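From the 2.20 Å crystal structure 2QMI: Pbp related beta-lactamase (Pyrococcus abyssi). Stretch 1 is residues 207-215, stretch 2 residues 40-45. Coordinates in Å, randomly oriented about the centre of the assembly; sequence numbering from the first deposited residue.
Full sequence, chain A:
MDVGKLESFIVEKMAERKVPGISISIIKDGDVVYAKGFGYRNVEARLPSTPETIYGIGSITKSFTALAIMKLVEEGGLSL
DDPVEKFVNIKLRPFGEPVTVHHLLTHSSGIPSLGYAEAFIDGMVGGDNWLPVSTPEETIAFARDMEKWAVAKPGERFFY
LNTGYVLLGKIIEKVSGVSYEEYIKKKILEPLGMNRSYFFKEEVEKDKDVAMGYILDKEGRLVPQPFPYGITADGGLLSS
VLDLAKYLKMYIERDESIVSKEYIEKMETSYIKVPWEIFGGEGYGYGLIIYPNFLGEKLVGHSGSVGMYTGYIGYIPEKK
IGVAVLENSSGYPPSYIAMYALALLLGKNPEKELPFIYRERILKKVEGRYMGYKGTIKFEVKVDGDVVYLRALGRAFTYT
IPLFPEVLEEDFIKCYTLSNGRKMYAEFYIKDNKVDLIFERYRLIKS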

ATOM      1  N   ASP A 207     -11.817 -34.079  30.504  1.00 31.85           N
ATOM      2  CA  ASP A 207     -10.497 -34.710  30.520  1.00 31.43           C
ATOM      3  C   ASP A 207      -9.367 -33.694  30.734  1.00 30.59           C
ATOM      4  O   ASP A 207      -9.331 -32.636  30.103  1.00 30.08           O
ATOM      5  CB  ASP A 207     -10.269 -35.488  29.224  1.00 32.13           C
ATOM      6  CG  ASP A 207      -9.034 -36.373  29.292  1.00 33.64           C
ATOM      7  OD1 ASP A 207      -7.915 -35.828  29.415  1.00 32.84           O
ATOM      8  OD2 ASP A 207      -9.183 -37.615  29.230  1.00 34.57           O
ATOM      9  N   LYS A 208      -8.432 -34.049  31.609  1.00 30.28           N
ATOM     10  CA  LYS A 208      -7.319 -33.173  31.981  1.00 30.02           C
ATOM     11  C   LYS A 208      -6.074 -33.175  31.095  1.00 28.30           C
ATOM     12  O   LYS A 208      -5.100 -32.495  31.419  1.00 28.34           O
ATOM     13  CB  LYS A 208      -6.912 -33.488  33.419  1.00 31.22           C
ATOM     14  CG  LYS A 208      -8.116 -33.732  34.302  1.00 33.86           C
ATOM     15  CD  LYS A 208      -7.749 -34.209  35.695  1.00 34.90           C
ATOM     16  CE  LYS A 208      -9.000 -34.693  36.418  1.00 35.71           C
ATOM     17  NZ  LYS A 208     -10.053 -33.635  36.582  1.00 35.35           N
ATOM     18  N   ASP A 209      -6.099 -33.926  29.997  1.00 25.49           N
ATOM     19  CA  ASP A 209      -4.958 -33.980  29.083  1.00 23.52           C
ATOM     20  C   ASP A 209      -5.456 -34.084  27.635  1.00 23.09           C
ATOM     21  O   ASP A 209      -5.551 -35.176  27.066  1.00 22.36           O
ATOM     22  CB  ASP A 209      -4.059 -35.176  29.413  1.00 23.26           C
ATOM     23  CG  ASP A 209      -2.702 -35.099  28.721  1.00 24.63           C
ATOM     24  OD1 ASP A 209      -2.610 -34.443  27.662  1.00 24.09           O
ATOM     25  OD2 ASP A 209      -1.730 -35.702  29.231  1.00 23.39           O
ATOM     26  N   VAL A 210      -5.767 -32.932  27.049  1.00 21.64           N
ATOM     27  CA  VAL A 210      -6.277 -32.852  25.686  1.00 21.36           C
ATOM     28  C   VAL A 210      -5.491 -31.777  24.952  1.00 20.75           C
ATOM     29  O   VAL A 210      -5.208 -30.716  25.512  1.00 20.72           O
ATOM     30  CB  VAL A 210      -7.786 -32.466  25.677  1.00 23.04           C
ATOM     31  CG1 VAL A 210      -8.321 -32.427  24.243  1.00 22.19           C
ATOM     32  CG2 VAL A 210      -8.582 -33.465  26.518  1.00 23.29           C
ATOM     33  N   ALA A 211      -5.140 -32.056  23.703  1.00 18.74           N
ATOM     34  CA  ALA A 211      -4.372 -31.105  22.919  1.00 20.80           C
ATOM     35  C   ALA A 211      -5.248 -30.186  22.084  1.00 19.98           C
ATOM     36  O   ALA A 211      -6.281 -30.597  21.547  1.00 19.57           O
ATOM     37  CB  ALA A 211      -3.393 -31.839  22.014  1.00 19.96           C
ATOM     38  N   MET A 212      -4.823 -28.933  21.995  1.00 20.38           N
ATOM     39  CA  MET A 212      -5.520 -27.933  21.199  1.00 19.88           C
ATOM     40  C   MET A 212      -5.069 -28.169  19.756  1.00 19.66           C
ATOM     41  O   MET A 212      -3.927 -28.558  19.521  1.00 18.93           O
ATOM     42  CB  MET A 212      -5.112 -26.527  21.661  1.00 21.17           C
ATOM     43  CG  MET A 212      -5.552 -25.389  20.739  1.00 19.64           C
ATOM     44  SD  MET A 212      -7.325 -25.387  20.410  1.00 20.24           S
ATOM     45  CE  MET A 212      -7.966 -24.806  21.996  1.00 17.07           C
ATOM     46  N   GLY A 213      -5.967 -27.963  18.799  1.00 20.34           N
ATOM     47  CA  GLY A 213      -5.598 -28.150  17.410  1.00 19.52           C
ATOM     48  C   GLY A 213      -4.839 -26.932  16.910  1.00 21.07           C
ATOM     49  O   GLY A 213      -4.899 -25.866  17.528  1.00 19.57           O
ATOM     50  N   TYR A 214      -4.116 -27.089  15.799  1.00 21.20           N
ATOM     51  CA  TYR A 214      -3.357 -25.984  15.215  1.00 21.30           C
ATOM     52  C   TYR A 214      -3.313 -26.037  13.690  1.00 23.22           C
ATOM     53  O   TYR A 214      -3.163 -27.097  13.077  1.00 21.23           O
ATOM     54  CB  TYR A 214      -1.927 -25.952  15.772  1.00 19.50           C
ATOM     55  CG  TYR A 214      -1.856 -25.504  17.212  1.00 19.69           C
ATOM     56  CD1 TYR A 214      -1.936 -24.151  17.551  1.00 19.45           C
ATOM     57  CD2 TYR A 214      -1.760 -26.435  18.244  1.00 18.25           C
ATOM     58  CE1 TYR A 214      -1.922 -23.744  18.879  1.00 19.72           C
ATOM     59  CE2 TYR A 214      -1.750 -26.039  19.573  1.00 17.75           C
ATOM     60  CZ  TYR A 214      -1.832 -24.700  19.889  1.00 19.21           C
ATOM     61  OH  TYR A 214      -1.850 -24.319  21.213  1.00 20.24           O
ATOM     62  N   ILE A 215      -3.471 -24.858  13.099  1.00 25.13           N
ATOM     63  CA  ILE A 215      -3.445 -24.667  11.661  1.00 26.41           C
ATOM     64  C   ILE A 215      -2.365 -23.618  11.449  1.00 26.14           C
ATOM     65  O   ILE A 215      -2.307 -22.637  12.179  1.00 26.32           O
ATOM     66  CB  ILE A 215      -4.797 -24.122  11.149  1.00 27.81           C
ATOM     67  CG1 ILE A 215      -5.884 -25.178  11.331  1.00 28.25           C
ATOM     68  CG2 ILE A 215      -4.688 -23.721   9.695  1.00 28.62           C
ATOM     69  CD1 ILE A 215      -5.648 -26.437  10.534  1.00 29.81           C
TER
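Stretch 2 40-45: YRNVEA

Stretch 1 runs as a loop from Asp207, bends at Lys208, and becomes a strand by Tyr214 and Ile215. From Val210 onward its backbone torsions are all in the extended region. Stretch 2 is more bent. Tyr40 is extended, but the chain turns a corner at Arg41, where phi/psi is -85/-19. Asn42 is extended again, at -150/114. Val43 and Glu44 then take up compact, helix-like torsions. The touching parts, 208 to 214 and 41 to 44, have end-to-end directions 75° apart. Stretch 2 therefore crosses stretch 1 steeply and does not pair along it.

The backbones come nearest at the corner. The CA atoms of Ala211 and Arg41 are 4.2 Å apart, and those of Met212 and Asn42 are 5.3 Å apart. One backbone hydrogen bond ties the chains here, from Met212 N to Arg41 O at 2.7 Å. The approach is tight enough to bring Ala211 CA within 3.2 Å of the same Arg41 O. The two CB atoms of Ala211 and Arg41 are 3.4 Å apart, a close contact.

Arg41 has the largest area covered by stretch 1. Its side chain is p at chi1 and t at chi2 and chi3, and it extends back along the loop toward Lys208. Asp209 OD1 lies over one face of the guanidinium, 3.2 Å from Arg41 NE. This is a salt bridge of charge alone, since no N-H points at the oxygen. Asp209 OD1 is also 3.0 Å from Arg41 CD. The NE hydrogen is instead given to water 1, with Arg41 NE 2.7 Å from the water O. Water 1 also accepts from Val210 N, with Val210 N 3.0 Å from the water O, and so links the arginine to the loop backbone. Val210 O is 3.5 Å from Arg41 CD.

Tyr214 holds the other end of the contact. Its CA-to-CB bond points toward stretch 2, and its hydroxyl meets the turn after Asn42. Val43 N donates to Tyr214 OH at 2.8 Å, and Tyr214 OH donates to Glu44 OE1 at 2.9 Å. The hydroxyl thus acts as both acceptor and donor. Glu44 OE1 lies at the ring edge, near its plane. Val43 adds an apolar contact, with Val43 CG2 4.0 Å from Tyr214 CZ.

Asn42 packs between these two ends, with Asn42 ND2 3.7 Å from Met212 CB. Asn42 OD1 accepts from Ala45 N at 2.6 Å, which braces the turn within stretch 2. The Met212 side chain starts toward stretch 2, but its end leads away.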

ATOM      1  N   TYR A  40       4.409 -29.418  22.662  1.00 21.39           N
ATOM      2  CA  TYR A  40       3.296 -28.978  23.482  1.00 22.26           C
ATOM      3  C   TYR A  40       1.932 -29.392  22.924  1.00 21.17           C
ATOM      4  O   TYR A  40       1.721 -29.395  21.710  1.00 21.38           O
ATOM      5  CB  TYR A  40       3.374 -27.450  23.635  1.00 22.05           C
ATOM      6  CG  TYR A  40       4.624 -26.967  24.343  1.00 20.93           C
ATOM      7  CD1 TYR A  40       4.637 -26.786  25.724  1.00 20.92           C
ATOM      8  CD2 TYR A  40       5.807 -26.737  23.641  1.00 21.26           C
ATOM      9  CE1 TYR A  40       5.795 -26.394  26.392  1.00 20.52           C
ATOM     10  CE2 TYR A  40       6.980 -26.341  24.302  1.00 20.39           C
ATOM     11  CZ  TYR A  40       6.963 -26.177  25.679  1.00 21.23           C
ATOM     12  OH  TYR A  40       8.111 -25.834  26.356  1.00 21.30           O
ATOM     13  N   ARG A  41       1.017 -29.769  23.810  1.00 21.06           N
ATOM     14  CA  ARG A  41      -0.333 -30.128  23.383  1.00 21.72           C
ATOM     15  C   ARG A  41      -1.136 -28.822  23.291  1.00 21.01           C
ATOM     16  O   ARG A  41      -2.181 -28.753  22.642  1.00 21.33           O
ATOM     17  CB  ARG A  41      -0.986 -31.114  24.365  1.00 20.69           C
ATOM     18  CG  ARG A  41      -1.260 -30.605  25.775  1.00 22.11           C
ATOM     19  CD  ARG A  41      -2.021 -31.686  26.549  1.00 22.60           C
ATOM     20  NE  ARG A  41      -2.468 -31.281  27.884  1.00 23.21           N
ATOM     21  CZ  ARG A  41      -1.737 -31.357  28.994  1.00 24.27           C
ATOM     22  NH1 ARG A  41      -2.253 -30.960  30.149  1.00 24.64           N
ATOM     23  NH2 ARG A  41      -0.500 -31.836  28.963  1.00 22.35           N
ATOM     24  N   ASN A  42      -0.623 -27.791  23.956  1.00 21.47           N
ATOM     25  CA  ASN A  42      -1.215 -26.464  23.938  1.00 21.41           C
ATOM     26  C   ASN A  42      -0.088 -25.453  24.113  1.00 21.33           C
ATOM     27  O   ASN A  42       0.539 -25.401  25.166  1.00 22.17           O
ATOM     28  CB  ASN A  42      -2.231 -26.280  25.062  1.00 22.70           C
ATOM     29  CG  ASN A  42      -2.869 -24.895  25.038  1.00 25.31           C
ATOM     30  OD1 ASN A  42      -2.180 -23.872  25.174  1.00 24.46           O
ATOM     31  ND2 ASN A  42      -4.190 -24.852  24.850  1.00 25.25           N
ATOM     32  N   VAL A  43       0.158 -24.647  23.082  1.00 21.30           N
ATOM     33  CA  VAL A  43       1.233 -23.657  23.116  1.00 21.68           C
ATOM     34  C   VAL A  43       0.987 -22.467  24.044  1.00 21.28           C
ATOM     35  O   VAL A  43       1.831 -22.161  24.884  1.00 22.18           O
ATOM     36  CB  VAL A  43       1.544 -23.130  21.695  1.00 22.22           C
ATOM     37  CG1 VAL A  43       2.621 -22.062  21.753  1.00 22.62           C
ATOM     38  CG2 VAL A  43       1.997 -24.276  20.807  1.00 21.44           C
ATOM     39  N   GLU A  44      -0.158 -21.800  23.887  1.00 21.24           N
ATOM     40  CA  GLU A  44      -0.500 -20.643  24.715  1.00 21.60           C
ATOM     41  C   GLU A  44      -0.347 -20.949  26.199  1.00 21.28           C
ATOM     42  O   GLU A  44       0.179 -20.137  26.960  1.00 19.68           O
ATOM     43  CB  GLU A  44      -1.951 -20.202  24.469  1.00 21.97           C
ATOM     44  CG  GLU A  44      -2.246 -19.593  23.105  1.00 25.98           C
ATOM     45  CD  GLU A  44      -2.214 -20.603  21.976  1.00 28.50           C
ATOM     46  OE1 GLU A  44      -2.654 -21.759  22.186  1.00 28.94           O
ATOM     47  OE2 GLU A  44      -1.765 -20.234  20.869  1.00 29.64           O
ATOM     48  N   ALA A  45      -0.831 -22.126  26.597  1.00 22.33           N
ATOM     49  CA  ALA A  45      -0.785 -22.574  27.989  1.00 22.59           C
ATOM     50  C   ALA A  45       0.489 -23.343  28.325  1.00 22.57           C
ATOM     51  O   ALA A  45       0.676 -23.775  29.465  1.00 23.07           O
ATOM     52  CB  ALA A  45      -2.001 -23.442  28.287  1.00 22.21           C
TER
HETATM   53  O   HOH W   1      -4.989 -30.369  28.479  1.00 20.62           O